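Local coordinates for protein lectin (Cicer arietinum, PDB 4YEH) that adopts a hemopexin fold, binds magnesium or calcium ions in its central channel and probably takes part in metal ion transport, at residues A5-S10 against D62-T67. Residues are numbered along the deposited sequence; the frame is centred on the assembly and turned at random.
Sequences AAFRSS and DCSFDT. With MG (magnesium ion), chain C.
Ala5 and Phe7 turn their CB atoms onto segment 62-67. Ala5 CB rests against the Asp62–Cys63 peptide, 3.4 Å from Cys63 N, while Phe7 CB meets the Phe65–Asp66 peptide, 3.5 Å from Asp66 N. Phe7 CG sits between the backbone N and the carbonyl carbon (chi1 69°), which carries the ring away to meet Tyr85 and Tyr16, leaving its CD1 edge 3.5 Å from Ser64 OG, near the ring plane.

Polar links are few. Ser64 OG gives a weak hydrogen bond of 3.3 Å to Ala6 O, and one water accepts from both Arg8 N and Asp66 N, each at 2.9 Å, bridging the backbones. The strand axes, 4° from parallel and 4.9 Å apart, are those of the innermost strands of two successive blades of a hemopexin beta-propeller; each is hydrogen-bonded within its own antiparallel sheet. At the channel, Asp62 O binds the magnesium ion at 2.3 Å, beside Asn4 OD1 and the carbonyls of Asp118 and Asp171.

A long salt bridge joins Arg8 NH2 to Asp66 OD2 at 3.8 Å; OD2 lies at the guanidinium edge, near its plane, with the carboxylate plane turned 82° from it, while NH1 donates to Ser176 O.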
loop_
_atom_site.group_PDB
_atom_site.type_symbol
_atom_site.label_atom_id
_atom_site.label_comp_id
_atom_site.label_asym_id
_atom_site.label_seq_id
_atom_site.Cartn_x
_atom_site.Cartn_y
_atom_site.Cartn_z
ATOM N N ALA A 5 11.648 0.109 -13.251
ATOM C CA ALA A 5 12.455 -0.222 -12.096
ATOM C C ALA A 5 13.387 -1.330 -12.477
ATOM O O ALA A 5 12.995 -2.305 -13.166
ATOM C CB ALA A 5 11.590 -0.660 -10.943
ATOM N N ALA A 6 14.631 -1.169 -12.034
ATOM C CA ALA A 6 15.634 -2.202 -12.138
ATOM C C ALA A 6 16.547 -2.183 -10.939
ATOM O O ALA A 6 16.638 -1.196 -10.203
ATOM C CB ALA A 6 16.412 -2.073 -13.416
ATOM N N PHE A 7 17.159 -3.344 -10.718
ATOM C CA PHE A 7 18.200 -3.497 -9.750
ATOM C C PHE A 7 19.159 -4.536 -10.348
ATOM O O PHE A 7 18.726 -5.416 -11.066
ATOM C CB PHE A 7 17.658 -3.861 -8.366
ATOM C CG PHE A 7 17.063 -5.242 -8.256
ATOM C CD1 PHE A 7 15.698 -5.399 -7.970
ATOM C CD2 PHE A 7 17.862 -6.391 -8.377
ATOM C CE1 PHE A 7 15.149 -6.652 -7.843
ATOM C CE2 PHE A 7 17.302 -7.668 -8.249
ATOM C CZ PHE A 7 15.948 -7.794 -7.978
ATOM N N ARG A 8 20.452 -4.424 -10.060
ATOM C CA ARG A 8 21.468 -5.363 -10.548
ATOM C C ARG A 8 21.408 -6.693 -9.797
ATOM O O ARG A 8 21.170 -6.702 -8.571
ATOM C CB ARG A 8 22.841 -4.749 -10.329
ATOM C CG ARG A 8 24.014 -5.579 -10.799
ATOM C CD ARG A 8 25.296 -4.805 -10.601
ATOM N NE ARG A 8 25.421 -4.370 -9.212
ATOM C CZ ARG A 8 26.414 -3.638 -8.737
ATOM N NH1 ARG A 8 27.412 -3.270 -9.534
ATOM N NH2 ARG A 8 26.426 -3.328 -7.437
ATOM N N SER A 9 21.610 -7.813 -10.522
ATOM C CA SER A 9 21.519 -9.109 -9.882
ATOM C C SER A 9 22.851 -9.510 -9.304
ATOM O O SER A 9 23.887 -8.915 -9.647
ATOM C CB SER A 9 20.916 -10.190 -10.800
ATOM O OG SER A 9 20.909 -11.465 -10.151
ATOM N N SER A 10 22.846 -10.515 -8.425
ATOM C CA SER A 10 24.110 -10.969 -7.800
ATOM C C SER A 10 24.801 -11.939 -8.734
ATOM O O SER A 10 25.964 -12.242 -8.565
ATOM C CB SER A 10 23.873 -11.548 -6.412
ATOM O OG SER A 10 23.125 -12.743 -6.478
ATOM N N ASP A 62 7.902 0.214 -8.951
ATOM C CA ASP A 62 8.221 1.454 -9.678
ATOM C C ASP A 62 9.665 1.985 -9.491
ATOM O O ASP A 62 10.117 2.894 -10.182
ATOM C CB ASP A 62 7.105 2.528 -9.507
ATOM C CG ASP A 62 6.998 3.030 -8.113
ATOM O OD1 ASP A 62 8.044 3.011 -7.424
ATOM O OD2 ASP A 62 5.922 3.516 -7.708
ATOM N N CYS A 63 10.379 1.389 -8.566
ATOM C CA CYS A 63 11.757 1.705 -8.242
ATOM C C CYS A 63 12.332 0.520 -7.436
ATOM O O CYS A 63 11.641 -0.059 -6.549
ATOM C CB CYS A 63 11.785 2.975 -7.417
ATOM S SG CYS A 63 13.414 3.609 -7.021
ATOM N N SER A 64 13.577 0.170 -7.719
ATOM C CA SER A 64 14.309 -0.775 -6.901
ATOM C C SER A 64 15.886 -0.574 -6.933
ATOM O O SER A 64 16.399 0.177 -7.733
ATOM C CB SER A 64 13.885 -2.217 -7.259
ATOM O OG SER A 64 13.967 -2.443 -8.677
ATOM N N PHE A 65 16.615 -1.213 -6.020
ATOM C CA PHE A 65 18.055 -1.198 -6.045
ATOM C C PHE A 65 18.728 -2.391 -5.376
ATOM O O PHE A 65 18.213 -3.039 -4.439
ATOM C CB PHE A 65 18.641 0.160 -5.604
ATOM C CG PHE A 65 18.239 0.593 -4.215
ATOM C CD1 PHE A 65 19.088 0.369 -3.153
ATOM C CD2 PHE A 65 17.063 1.250 -3.995
ATOM C CE1 PHE A 65 18.747 0.730 -1.896
ATOM C CE2 PHE A 65 16.736 1.665 -2.746
ATOM C CZ PHE A 65 17.583 1.395 -1.690
ATOM N N ASP A 66 19.893 -2.725 -5.903
ATOM C CA ASP A 66 20.678 -3.814 -5.319
ATOM C C ASP A 66 21.208 -3.274 -3.984
ATOM O O ASP A 66 21.504 -2.065 -3.874
ATOM C CB ASP A 66 21.847 -4.205 -6.231
ATOM C CG ASP A 66 22.636 -5.422 -5.670
ATOM O OD1 ASP A 66 22.016 -6.532 -5.500
ATOM O OD2 ASP A 66 23.885 -5.284 -5.444
ATOM N N THR A 67 21.346 -4.128 -2.975
ATOM C CA THR A 67 21.995 -3.710 -1.733
ATOM C C THR A 67 23.295 -4.484 -1.575
ATOM O O THR A 67 24.338 -4.087 -2.093
ATOM C CB THR A 67 21.100 -3.969 -0.509
ATOM O OG1 THR A 67 20.627 -5.322 -0.536
ATOM C CG2 THR A 67 19.910 -3.021 -0.510
HETATM MG MG MG C . 9.972 4.488 -11.852
HETATM O O HOH W 1 21.178 -2.179 -8.429
#